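Local structure of RickCE (Rickettsia bellii, 5HAM) at residues A[8-14]-A[144-148]; A[213-217]-A[242-246]; A[166-170]-A[202-208]; A[149-153]-A[218-223]. The protein is an effector protease of the CE clan, probably acting as a deubiquitinase that cleaves ubiquitin from its conjugates, and this chain holds its catalytic part. One frame throughout, in Å; residues are numbered along the deposited sequence.

Contact 1 of 4, residues A[8-14]-A[144-148]; sequences WYTENEI and YGHWT
The indole NE1 of W147 lies 3.2 Å from the backbone oxygen of Y9 in a weak, bent hydrogen bond, its N-H...O angle only 130°. The same indole takes a methyl group over one face: I14 CD1 stands 3.4 Å from the centroid of the five-membered ring of W147, almost on its normal, a clear CH-pi contact. I14 gets there because its chain is stretched out at chi2 (172°), which carries CD1 to the ring. At the other end of the indole, E11 CB packs 3.8 Å from W147 CH2. The E11 side chain crosses the ring at about a right angle, and its carboxylate goes on to the backbone N of A32. W8 makes a separate patch: its CZ3 brings the ring edge to Y144 O at 3.5 Å, and its CE3 lies 3.9 Å from the CA of G145, where no side chain intervenes. On the helix side, T10 and E13 form a capping box, with T10 N donating to E13 OE1 and T10 OG1 accepting from N12 N, which fixes the first turn against which W147 rests. W147 directly follows H146, whose NE2 is bonded to D167 OD2, consistent with the His-Asp pair of a CE-clan cysteine protease. Helix 11-20 thus begins beside the start of strand 147-155, with I14 and W147 both resting on P139 of strand 135-141 and both touching T215 of helix 211-223.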
loop_
_atom_site.group_PDB
_atom_site.type_symbol
_atom_site.label_atom_id
_atom_site.label_comp_id
_atom_site.label_asym_id
_atom_site.label_seq_id
_atom_site.Cartn_x
_atom_site.Cartn_y
_atom_site.Cartn_z
ATOM N N TRP A 8 -5.677 12.734 0.755
ATOM C CA TRP A 8 -5.249 11.343 0.605
ATOM C C TRP A 8 -6.262 10.379 1.187
ATOM O O TRP A 8 -6.621 10.484 2.351
ATOM C CB TRP A 8 -3.865 11.100 1.220
ATOM C CG TRP A 8 -2.776 11.899 0.559
ATOM C CD1 TRP A 8 -2.901 13.133 -0.021
ATOM C CD2 TRP A 8 -1.405 11.522 0.401
ATOM N NE1 TRP A 8 -1.693 13.551 -0.519
ATOM C CE2 TRP A 8 -0.754 12.577 -0.278
ATOM C CE3 TRP A 8 -0.656 10.400 0.778
ATOM C CZ2 TRP A 8 0.605 12.540 -0.596
ATOM C CZ3 TRP A 8 0.692 10.358 0.458
ATOM C CH2 TRP A 8 1.310 11.425 -0.225
ATOM N N TYR A 9 -6.722 9.446 0.359
ATOM C CA TYR A 9 -7.658 8.416 0.795
ATOM C C TYR A 9 -6.991 7.487 1.789
ATOM O O TYR A 9 -5.806 7.184 1.671
ATOM C CB TYR A 9 -8.122 7.542 -0.375
ATOM C CG TYR A 9 -9.147 8.133 -1.296
ATOM C CD1 TYR A 9 -9.275 9.500 -1.452
ATOM C CD2 TYR A 9 -9.989 7.309 -2.028
ATOM C CE1 TYR A 9 -10.222 10.034 -2.312
ATOM C CE2 TYR A 9 -10.942 7.830 -2.884
ATOM C CZ TYR A 9 -11.053 9.189 -3.026
ATOM O OH TYR A 9 -11.991 9.709 -3.883
ATOM N N THR A 10 -7.763 7.005 2.748
ATOM C CA THR A 10 -7.287 5.931 3.596
ATOM C C THR A 10 -7.979 4.647 3.160
ATOM O O THR A 10 -8.918 4.682 2.358
ATOM C CB THR A 10 -7.637 6.206 5.040
ATOM O OG1 THR A 10 -9.039 5.985 5.219
ATOM C CG2 THR A 10 -7.321 7.650 5.365
ATOM N N GLU A 11 -7.515 3.520 3.691
ATOM C CA GLU A 11 -8.083 2.216 3.366
ATOM C C GLU A 11 -9.588 2.177 3.627
ATOM O O GLU A 11 -10.334 1.465 2.961
ATOM C CB GLU A 11 -7.383 1.130 4.184
ATOM C CG GLU A 11 -7.805 -0.281 3.843
ATOM C CD GLU A 11 -7.104 -1.317 4.706
ATOM O OE1 GLU A 11 -6.142 -0.946 5.425
ATOM O OE2 GLU A 11 -7.515 -2.500 4.664
ATOM N N ASN A 12 -10.018 2.959 4.606
ATOM C CA ASN A 12 -11.393 2.965 5.034
ATOM C C ASN A 12 -12.315 3.439 3.919
ATOM O O ASN A 12 -13.325 2.805 3.637
ATOM C CB ASN A 12 -11.541 3.837 6.278
ATOM C CG ASN A 12 -12.861 3.645 6.950
ATOM O OD1 ASN A 12 -13.591 4.605 7.197
ATOM N ND2 ASN A 12 -13.198 2.391 7.234
ATOM N N GLU A 13 -11.946 4.535 3.268
ATOM C CA GLU A 13 -12.734 5.050 2.157
ATOM C C GLU A 13 -12.671 4.130 0.964
ATOM O O GLU A 13 -13.683 3.876 0.315
ATOM C CB GLU A 13 -12.239 6.422 1.720
ATOM C CG GLU A 13 -12.688 7.539 2.610
ATOM C CD GLU A 13 -11.688 7.858 3.687
ATOM O OE1 GLU A 13 -10.612 7.217 3.728
ATOM O OE2 GLU A 13 -11.987 8.766 4.489
ATOM N N ILE A 14 -11.472 3.662 0.654
ATOM C CA ILE A 14 -11.285 2.816 -0.512
ATOM C C ILE A 14 -12.195 1.587 -0.398
ATOM O O ILE A 14 -12.928 1.254 -1.322
ATOM C CB ILE A 14 -9.810 2.431 -0.657
ATOM C CG1 ILE A 14 -9.010 3.661 -1.085
ATOM C CG2 ILE A 14 -9.629 1.313 -1.665
ATOM C CD1 ILE A 14 -7.519 3.446 -1.069
ATOM N N TYR A 144 3.282 4.559 1.992
ATOM C CA TYR A 144 2.295 5.431 2.620
ATOM C C TYR A 144 1.451 6.218 1.596
ATOM O O TYR A 144 1.951 7.094 0.887
ATOM C CB TYR A 144 2.936 6.376 3.661
ATOM C CG TYR A 144 1.885 7.154 4.434
ATOM C CD1 TYR A 144 1.310 6.631 5.582
ATOM C CD2 TYR A 144 1.435 8.392 3.982
ATOM C CE1 TYR A 144 0.330 7.323 6.266
ATOM C CE2 TYR A 144 0.472 9.090 4.666
ATOM C CZ TYR A 144 -0.080 8.554 5.801
ATOM O OH TYR A 144 -1.045 9.261 6.463
ATOM N N GLY A 145 0.173 5.864 1.507
ATOM C CA GLY A 145 -0.755 6.548 0.628
ATOM C C GLY A 145 -0.568 6.250 -0.849
ATOM O O GLY A 145 -1.303 6.772 -1.689
ATOM N N HIS A 146 0.417 5.420 -1.174
ATOM C CA HIS A 146 0.662 5.029 -2.560
ATOM C C HIS A 146 -0.279 3.891 -2.914
ATOM O O HIS A 146 0.118 2.728 -2.964
ATOM C CB HIS A 146 2.134 4.635 -2.757
ATOM C CG HIS A 146 2.508 4.363 -4.184
ATOM N ND1 HIS A 146 3.815 4.369 -4.624
ATOM C CD2 HIS A 146 1.750 4.062 -5.267
ATOM C CE1 HIS A 146 3.844 4.089 -5.915
ATOM N NE2 HIS A 146 2.606 3.898 -6.329
ATOM N N TRP A 147 -1.534 4.239 -3.152
ATOM C CA TRP A 147 -2.572 3.235 -3.342
ATOM C C TRP A 147 -2.602 2.776 -4.777
ATOM O O TRP A 147 -2.490 3.598 -5.687
ATOM C CB TRP A 147 -3.947 3.766 -2.943
ATOM C CG TRP A 147 -4.108 3.840 -1.503
ATOM C CD1 TRP A 147 -4.148 4.964 -0.744
ATOM C CD2 TRP A 147 -4.236 2.739 -0.615
ATOM N NE1 TRP A 147 -4.301 4.632 0.579
ATOM C CE2 TRP A 147 -4.364 3.263 0.687
ATOM C CE3 TRP A 147 -4.277 1.349 -0.782
ATOM C CZ2 TRP A 147 -4.516 2.464 1.806
ATOM C CZ3 TRP A 147 -4.426 0.555 0.322
ATOM C CH2 TRP A 147 -4.540 1.114 1.604
ATOM N N THR A 148 -2.721 1.458 -4.950
ATOM C CA THR A 148 -2.827 0.816 -6.251
ATOM C C THR A 148 -3.831 -0.334 -6.120
ATOM O O THR A 148 -4.339 -0.595 -5.028
ATOM C CB THR A 148 -1.469 0.245 -6.713
ATOM O OG1 THR A 148 -1.070 -0.839 -5.869
ATOM C CG2 THR A 148 -0.398 1.293 -6.654
#

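Contact 2 of 4, residues A[213-217]-A[242-246]; sequences VFTVD and LREHH
V213 and L242 pack tightly, V213 CG1 lying 3.4 Å from L242 CB. V213 sends its two methyls different ways: CG1, anti to the backbone N (chi1 -169°), goes to L242 and the H246 ring, while CG2 sits over one face of the R243 guanidinium, 3.9 Å from NH1. L242 forks as well. Its CD1 lies over a face of the F214 ring, 4.0 Å from the centroid, in a CH-pi contact, and its CD2 abuts D217 OD1. H246 comes edge-on to the carbonyl of V213, with CE1 3.1 Å from O, and has L242 O above one face of its ring. This is helix-on-helix packing at a steep crossing, the axes of the two short segments approaching to 10.3 Å with 71° between them. It sets helix 238-251 against helix 211-223, whose first residue, C211, is probably the nucleophile of this CE-clan fold. Beyond V216, whose CG1 lies obliquely to the H246 ring, the contact turns more polar toward its solvent side, where partly exposed D217 and H246 meet through a water. This water bridges the two helices, 2.8 Å from D217 OD1, to which it donates, and 2.8 Å from H246 NE2. The other ends are held from outside: H246 ND1 by Y9 OH, D217 OD2 by K221 in a salt bridge, and R243 by the carbonyl and ring of Y7.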
loop_
_atom_site.group_PDB
_atom_site.type_symbol
_atom_site.label_atom_id
_atom_site.label_comp_id
_atom_site.label_asym_id
_atom_site.label_seq_id
_atom_site.Cartn_x
_atom_site.Cartn_y
_atom_site.Cartn_z
ATOM N N VAL A 213 -8.290 7.775 -5.391
ATOM C CA VAL A 213 -9.405 8.064 -6.279
ATOM C C VAL A 213 -9.434 7.043 -7.414
ATOM O O VAL A 213 -10.462 6.410 -7.665
ATOM C CB VAL A 213 -9.312 9.500 -6.868
ATOM C CG1 VAL A 213 -10.600 9.869 -7.568
ATOM C CG2 VAL A 213 -9.015 10.512 -5.769
ATOM N N PHE A 214 -8.290 6.866 -8.075
ATOM C CA PHE A 214 -8.178 5.952 -9.212
ATOM C C PHE A 214 -8.105 4.471 -8.839
ATOM O O PHE A 214 -8.548 3.609 -9.609
ATOM C CB PHE A 214 -6.997 6.340 -10.101
ATOM C CG PHE A 214 -7.291 7.498 -10.992
ATOM C CD1 PHE A 214 -7.938 7.304 -12.205
ATOM C CD2 PHE A 214 -6.943 8.790 -10.606
ATOM C CE1 PHE A 214 -8.228 8.360 -13.032
ATOM C CE2 PHE A 214 -7.235 9.863 -11.423
ATOM C CZ PHE A 214 -7.884 9.647 -12.647
ATOM N N THR A 215 -7.521 4.170 -7.681
ATOM C CA THR A 215 -7.558 2.819 -7.152
ATOM C C THR A 215 -8.998 2.322 -7.127
ATOM O O THR A 215 -9.293 1.209 -7.544
ATOM C CB THR A 215 -6.976 2.768 -5.727
ATOM O OG1 THR A 215 -5.550 2.869 -5.797
ATOM C CG2 THR A 215 -7.350 1.458 -5.029
ATOM N N VAL A 216 -9.900 3.172 -6.659
ATOM C CA VAL A 216 -11.288 2.782 -6.548
ATOM C C VAL A 216 -11.887 2.591 -7.933
ATOM O O VAL A 216 -12.507 1.569 -8.218
ATOM C CB VAL A 216 -12.108 3.838 -5.759
ATOM C CG1 VAL A 216 -13.630 3.594 -5.913
ATOM C CG2 VAL A 216 -11.665 3.878 -4.276
ATOM N N ASP A 217 -11.698 3.578 -8.794
ATOM C CA ASP A 217 -12.282 3.512 -10.122
ATOM C C ASP A 217 -11.710 2.355 -10.956
ATOM O O ASP A 217 -12.464 1.636 -11.623
ATOM C CB ASP A 217 -12.111 4.836 -10.846
ATOM C CG ASP A 217 -13.091 4.994 -11.996
ATOM O OD1 ASP A 217 -14.268 5.335 -11.733
ATOM O OD2 ASP A 217 -12.678 4.784 -13.158
ATOM N N LEU A 242 -14.151 12.532 -10.192
ATOM C CA LEU A 242 -14.237 11.227 -9.565
ATOM C C LEU A 242 -14.340 11.408 -8.057
ATOM O O LEU A 242 -15.156 10.761 -7.395
ATOM C CB LEU A 242 -13.018 10.385 -9.912
ATOM C CG LEU A 242 -12.964 9.678 -11.265
ATOM C CD1 LEU A 242 -11.582 9.038 -11.457
ATOM C CD2 LEU A 242 -14.062 8.626 -11.336
ATOM N N ARG A 243 -13.520 12.311 -7.526
ATOM C CA ARG A 243 -13.493 12.580 -6.088
ATOM C C ARG A 243 -14.835 13.147 -5.593
ATOM O O ARG A 243 -15.344 12.751 -4.537
ATOM C CB ARG A 243 -12.329 13.522 -5.743
ATOM C CG ARG A 243 -12.090 13.688 -4.264
ATOM C CD ARG A 243 -11.076 14.767 -3.975
ATOM N NE ARG A 243 -9.700 14.360 -4.257
ATOM C CZ ARG A 243 -8.874 13.856 -3.341
ATOM N NH1 ARG A 243 -7.635 13.526 -3.669
ATOM N NH2 ARG A 243 -9.295 13.683 -2.091
ATOM N N GLU A 244 -15.401 14.071 -6.367
ATOM C CA GLU A 244 -16.701 14.640 -6.047
ATOM C C GLU A 244 -17.711 13.521 -6.033
ATOM O O GLU A 244 -18.443 13.347 -5.068
ATOM C CB GLU A 244 -17.100 15.712 -7.064
ATOM C CG GLU A 244 -16.320 17.013 -6.912
ATOM C CD GLU A 244 -16.557 18.007 -8.045
ATOM O OE1 GLU A 244 -17.537 17.854 -8.811
ATOM O OE2 GLU A 244 -15.750 18.951 -8.171
ATOM N N HIS A 245 -17.712 12.745 -7.109
ATOM C CA HIS A 245 -18.591 11.603 -7.243
ATOM C C HIS A 245 -18.448 10.653 -6.059
ATOM O O HIS A 245 -19.447 10.221 -5.485
ATOM C CB HIS A 245 -18.291 10.893 -8.561
ATOM C CG HIS A 245 -19.178 9.700 -8.829
ATOM N ND1 HIS A 245 -20.538 9.815 -8.942
ATOM C CD2 HIS A 245 -18.863 8.404 -9.001
ATOM C CE1 HIS A 245 -21.043 8.604 -9.172
ATOM N NE2 HIS A 245 -20.064 7.739 -9.217
ATOM N N HIS A 246 -17.207 10.334 -5.693
ATOM C CA HIS A 246 -16.932 9.468 -4.544
ATOM C C HIS A 246 -17.486 10.047 -3.246
ATOM O O HIS A 246 -17.974 9.311 -2.393
ATOM C CB HIS A 246 -15.428 9.268 -4.357
ATOM C CG HIS A 246 -14.798 8.424 -5.417
ATOM N ND1 HIS A 246 -13.434 8.288 -5.523
ATOM C CD2 HIS A 246 -15.333 7.678 -6.405
ATOM C CE1 HIS A 246 -13.152 7.482 -6.540
ATOM N NE2 HIS A 246 -14.299 7.099 -7.087
HETATM O O HOH W 1 -15.328 5.488 -9.174
#

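Contact 3 of 4, residues A[166-170]-A[202-208]; sequences NDSLG and TKQQTDQ
A type I beta turn from D167 to G170 turns the S168 carbonyl to the segment 202-208, so that S168 O accepts two consecutive backbone N-H groups, Q204 N at 2.6 Å and Q205 N at 3.0 Å. Neither donor lies in the carbonyl plane; Q204 N is tilted from it by 21° and Q205 N stands farther above it. N166 supplies a second polar pair through its side-chain amide. Its OD1 accepts from T202 N at 2.7 Å, on a lone pair, and its ND2 donates to T202 O at 3.2 Å, nearly within its own amide plane. With CG anti to the backbone N (chi1 -162°), the amide reaches across and bonds to both the N-H and the C=O of one residue, which fixes its rotation. Q204 crosses that amide with its own plane almost perpendicular, and its OE1 packs 3.2 Å from S168 CB; the polar end is held by N218 and L229. L169 covers the far end, its CD2 lying 3.4 Å from T206 O. Near there a water accepts from S168 OG and donates to Q205 O and D207 O. Inside the turn, D167 OD1 takes L169 N in an Asx turn, while OD2 is bonded to H146 and N171. The grip is therefore chiefly on main-chain groups, and it ties the turn carrying D167 to the loop that leads into C211, an arrangement consistent with holding the acid and cysteine of a CE-clan triad in mutual position.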
loop_
_atom_site.group_PDB
_atom_site.type_symbol
_atom_site.label_atom_id
_atom_site.label_comp_id
_atom_site.label_asym_id
_atom_site.label_seq_id
_atom_site.Cartn_x
_atom_site.Cartn_y
_atom_site.Cartn_z
ATOM N N ASN A 166 -3.125 -2.093 -11.663
ATOM C CA ASN A 166 -2.727 -0.778 -12.146
ATOM C C ASN A 166 -2.259 0.192 -11.078
ATOM O O ASN A 166 -2.730 0.156 -9.952
ATOM C CB ASN A 166 -3.798 -0.124 -12.996
ATOM C CG ASN A 166 -3.233 1.013 -13.835
ATOM O OD1 ASN A 166 -2.371 0.793 -14.692
ATOM N ND2 ASN A 166 -3.685 2.228 -13.577
ATOM N N ASP A 167 -1.321 1.052 -11.457
ATOM C CA ASP A 167 -0.823 2.124 -10.593
ATOM C C ASP A 167 -1.114 3.425 -11.326
ATOM O O ASP A 167 -0.546 3.684 -12.383
ATOM C CB ASP A 167 0.690 1.957 -10.356
ATOM C CG ASP A 167 1.280 2.975 -9.347
ATOM O OD1 ASP A 167 0.681 4.038 -9.063
ATOM O OD2 ASP A 167 2.384 2.704 -8.838
ATOM N N SER A 168 -2.000 4.239 -10.764
ATOM C CA SER A 168 -2.386 5.507 -11.393
ATOM C C SER A 168 -1.233 6.499 -11.588
ATOM O O SER A 168 -1.282 7.342 -12.486
ATOM C CB SER A 168 -3.555 6.174 -10.644
ATOM O OG SER A 168 -3.289 6.358 -9.254
ATOM N N LEU A 169 -0.201 6.401 -10.755
ATOM C CA LEU A 169 0.979 7.256 -10.886
ATOM C C LEU A 169 1.844 6.906 -12.094
ATOM O O LEU A 169 2.776 7.643 -12.421
ATOM C CB LEU A 169 1.852 7.183 -9.622
ATOM C CG LEU A 169 1.310 7.753 -8.303
ATOM C CD1 LEU A 169 2.150 7.282 -7.117
ATOM C CD2 LEU A 169 1.248 9.277 -8.352
ATOM N N GLY A 170 1.559 5.771 -12.733
ATOM C CA GLY A 170 2.316 5.341 -13.900
ATOM C C GLY A 170 3.552 4.479 -13.629
ATOM O O GLY A 170 4.398 4.327 -14.501
ATOM N N THR A 202 -1.053 2.014 -16.717
ATOM C CA THR A 202 -1.680 3.179 -17.308
ATOM C C THR A 202 -1.499 4.357 -16.387
ATOM O O THR A 202 -2.139 4.433 -15.339
ATOM C CB THR A 202 -3.160 2.950 -17.535
ATOM O OG1 THR A 202 -3.326 1.758 -18.300
ATOM C CG2 THR A 202 -3.782 4.137 -18.270
ATOM N N LYS A 203 -0.600 5.256 -16.767
ATOM C CA LYS A 203 -0.395 6.458 -15.996
ATOM C C LYS A 203 -1.682 7.252 -16.081
ATOM O O LYS A 203 -2.187 7.514 -17.177
ATOM C CB LYS A 203 0.775 7.279 -16.549
ATOM C CG LYS A 203 0.957 8.604 -15.838
ATOM C CD LYS A 203 1.837 9.572 -16.624
ATOM C CE LYS A 203 3.123 9.918 -15.869
ATOM N NZ LYS A 203 3.901 11.040 -16.513
ATOM N N GLN A 204 -2.221 7.627 -14.929
ATOM C CA GLN A 204 -3.475 8.365 -14.914
ATOM C C GLN A 204 -3.310 9.768 -14.357
ATOM O O GLN A 204 -3.739 10.738 -14.972
ATOM C CB GLN A 204 -4.559 7.577 -14.175
ATOM C CG GLN A 204 -5.005 6.406 -14.984
ATOM C CD GLN A 204 -5.788 5.384 -14.189
ATOM O OE1 GLN A 204 -5.481 5.113 -13.024
ATOM N NE2 GLN A 204 -6.810 4.804 -14.820
ATOM N N GLN A 205 -2.665 9.876 -13.206
ATOM C CA GLN A 205 -2.404 11.182 -12.615
ATOM C C GLN A 205 -1.188 11.079 -11.724
ATOM O O GLN A 205 -1.046 10.113 -10.972
ATOM C CB GLN A 205 -3.620 11.665 -11.821
ATOM C CG GLN A 205 -3.438 13.056 -11.223
ATOM C CD GLN A 205 -4.751 13.707 -10.870
ATOM O OE1 GLN A 205 -5.792 13.370 -11.430
ATOM N NE2 GLN A 205 -4.716 14.645 -9.931
ATOM N N THR A 206 -0.300 12.062 -11.795
ATOM C CA THR A 206 0.947 11.975 -11.033
ATOM C C THR A 206 0.882 12.585 -9.640
ATOM O O THR A 206 1.878 12.616 -8.943
ATOM C CB THR A 206 2.129 12.569 -11.790
ATOM O OG1 THR A 206 1.875 13.953 -12.047
ATOM C CG2 THR A 206 2.309 11.846 -13.104
ATOM N N ASP A 207 -0.286 13.061 -9.230
ATOM C CA ASP A 207 -0.468 13.466 -7.845
ATOM C C ASP A 207 -0.716 12.239 -6.981
ATOM O O ASP A 207 -1.645 11.464 -7.237
ATOM C CB ASP A 207 -1.639 14.434 -7.705
ATOM C CG ASP A 207 -1.513 15.628 -8.618
ATOM O OD1 ASP A 207 -0.682 15.578 -9.548
ATOM O OD2 ASP A 207 -2.250 16.614 -8.413
ATOM N N GLN A 208 0.110 12.068 -5.954
ATOM C CA GLN A 208 -0.083 10.960 -5.032
ATOM C C GLN A 208 -1.419 11.096 -4.294
ATOM O O GLN A 208 -1.972 10.114 -3.818
ATOM C CB GLN A 208 1.087 10.828 -4.042
ATOM C CG GLN A 208 0.978 9.592 -3.149
ATOM C CD GLN A 208 2.326 9.014 -2.784
ATOM O OE1 GLN A 208 3.344 9.343 -3.402
ATOM N NE2 GLN A 208 2.345 8.150 -1.768
HETATM O O HOH W 2 -2.734 9.031 -8.879
#

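Contact 4 of 4, residues A[149-153]-A[218-223]; sequences VLVAK and NGIKIA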
loop_
_atom_site.group_PDB
_atom_site.type_symbol
_atom_site.label_atom_id
_atom_site.label_comp_id
_atom_site.label_asym_id
_atom_site.label_seq_id
_atom_site.Cartn_x
_atom_site.Cartn_y
_atom_site.Cartn_z
ATOM N N VAL A 149 -4.119 -1.038 -7.208
ATOM C CA VAL A 149 -5.133 -2.088 -7.128
ATOM C C VAL A 149 -4.732 -3.381 -7.843
ATOM O O VAL A 149 -4.083 -3.368 -8.898
ATOM C CB VAL A 149 -6.527 -1.591 -7.628
ATOM C CG1 VAL A 149 -6.513 -1.346 -9.147
ATOM C CG2 VAL A 149 -7.622 -2.556 -7.233
ATOM N N LEU A 150 -5.112 -4.504 -7.249
ATOM C CA LEU A 150 -4.887 -5.787 -7.880
ATOM C C LEU A 150 -6.193 -6.576 -7.897
ATOM O O LEU A 150 -6.771 -6.838 -6.858
ATOM C CB LEU A 150 -3.807 -6.559 -7.126
ATOM C CG LEU A 150 -3.445 -7.920 -7.716
ATOM C CD1 LEU A 150 -2.676 -7.736 -9.031
ATOM C CD2 LEU A 150 -2.643 -8.756 -6.725
ATOM N N VAL A 151 -6.653 -6.949 -9.086
ATOM C CA VAL A 151 -7.904 -7.689 -9.222
ATOM C C VAL A 151 -7.654 -9.121 -9.684
ATOM O O VAL A 151 -6.938 -9.365 -10.657
ATOM C CB VAL A 151 -8.875 -6.987 -10.190
ATOM C CG1 VAL A 151 -10.219 -7.697 -10.194
ATOM C CG2 VAL A 151 -9.042 -5.527 -9.799
ATOM N N ALA A 152 -8.243 -10.065 -8.962
ATOM C CA ALA A 152 -8.017 -11.486 -9.187
ATOM C C ALA A 152 -9.228 -12.118 -9.831
ATOM O O ALA A 152 -10.356 -11.946 -9.359
ATOM C CB ALA A 152 -7.737 -12.165 -7.860
ATOM N N LYS A 153 -8.991 -12.854 -10.908
ATOM C CA LYS A 153 -10.058 -13.556 -11.603
ATOM C C LYS A 153 -9.619 -14.965 -11.967
ATOM O O LYS A 153 -8.431 -15.280 -11.991
ATOM C CB LYS A 153 -10.487 -12.800 -12.852
ATOM C CG LYS A 153 -11.157 -11.480 -12.552
ATOM C CD LYS A 153 -11.531 -10.760 -13.827
ATOM C CE LYS A 153 -12.007 -9.355 -13.544
ATOM N NZ LYS A 153 -12.240 -8.594 -14.796
ATOM N N ASN A 218 -10.395 2.167 -10.901
ATOM C CA ASN A 218 -9.756 1.063 -11.628
ATOM C C ASN A 218 -10.243 -0.289 -11.127
ATOM O O ASN A 218 -10.608 -1.151 -11.925
ATOM C CB ASN A 218 -8.221 1.131 -11.552
ATOM C CG ASN A 218 -7.667 2.388 -12.192
ATOM O OD1 ASN A 218 -8.292 2.961 -13.083
ATOM N ND2 ASN A 218 -6.491 2.823 -11.747
ATOM N N GLY A 219 -10.268 -0.467 -9.808
ATOM C CA GLY A 219 -10.684 -1.731 -9.217
ATOM C C GLY A 219 -12.085 -2.116 -9.643
ATOM O O GLY A 219 -12.326 -3.227 -10.105
ATOM N N ILE A 220 -13.006 -1.175 -9.510
ATOM C CA ILE A 220 -14.373 -1.363 -9.971
ATOM C C ILE A 220 -14.456 -1.723 -11.454
ATOM O O ILE A 220 -15.139 -2.677 -11.840
ATOM C CB ILE A 220 -15.172 -0.090 -9.734
ATOM C CG1 ILE A 220 -15.313 0.138 -8.236
ATOM C CG2 ILE A 220 -16.530 -0.186 -10.383
ATOM C CD1 ILE A 220 -15.927 1.444 -7.906
ATOM N N LYS A 221 -13.740 -0.972 -12.283
ATOM C CA LYS A 221 -13.789 -1.223 -13.718
ATOM C C LYS A 221 -13.171 -2.556 -14.118
ATOM O O LYS A 221 -13.778 -3.327 -14.855
ATOM C CB LYS A 221 -13.191 -0.057 -14.510
ATOM C CG LYS A 221 -14.271 0.934 -14.908
ATOM C CD LYS A 221 -13.768 2.341 -14.923
ATOM C CE LYS A 221 -14.881 3.284 -15.327
ATOM N NZ LYS A 221 -14.344 4.656 -15.459
ATOM N N ILE A 222 -11.976 -2.831 -13.609
ATOM C CA ILE A 222 -11.309 -4.086 -13.867
ATOM C C ILE A 222 -12.147 -5.254 -13.368
ATOM O O ILE A 222 -12.303 -6.246 -14.073
ATOM C CB ILE A 222 -9.941 -4.124 -13.197
ATOM C CG1 ILE A 222 -9.042 -3.029 -13.776
ATOM C CG2 ILE A 222 -9.304 -5.481 -13.394
ATOM C CD1 ILE A 222 -7.732 -2.835 -12.996
ATOM N N ALA A 223 -12.703 -5.134 -12.164
ATOM C CA ALA A 223 -13.584 -6.185 -11.634
ATOM C C ALA A 223 -14.706 -6.526 -12.630
ATOM O O ALA A 223 -15.023 -7.695 -12.843
ATOM C CB ALA A 223 -14.176 -5.761 -10.302
#
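This is strand-on-helix packing in the core of the protease fold: the last turns of helix 211-223 lie along a face of the mixed sheet, over strand 147-155. The two segments run nearly the same way, 19° apart, with their axes 8.4 Å from each other at closest. G219, having no side chain, lets the strand come near, and V149 CG2 settles 3.7 Å from its CA. V149 CG1 packs against N218 CB. Two residues on, V151 meets I222 obliquely, V151 CB lying 3.6 Å from I222 CG2, while V151 CG1 reaches the CA of A223 at 4.0 Å. I222 also leans on T164 of the adjacent strand 160-166, so the helix spans more than one strand. K153 ends the row. Its chain is fully extended beyond CG and carries NZ to I222 O, a hydrogen bond modelled so short that its exact length is doubtful; CE lies 3.5 Å from A223 O. The contact is thus apolar for most of its length and polar at the end, where the lysine finishes beside the I222 and A223 carbonyls at the helix C-terminus, a place where its positive charge would be expected to suit the helix dipole.

Following the chain from the N terminus, contact 1 closes first, bringing 8-14 back to 144-148 across 129 mostly helical residues and joining the N-terminal helix to the start of strand 147-155. Contact 4 opens at the very next residue. Within its loop lies contact 3 (166-170 with 202-208), fully nested, which joins the loops that follow strands 160-166 and 196-199. Contact 2 opens at 213-217, just before contact 4 closes at 218-223, so these two cross on helix 211-223; contact 2 closes last, on helix 238-251. Side-chain hydrogen bonds join contact 1 to contacts 2 and 3, and the backbone bond from N166 N to V149 O joins contact 3 to contact 4.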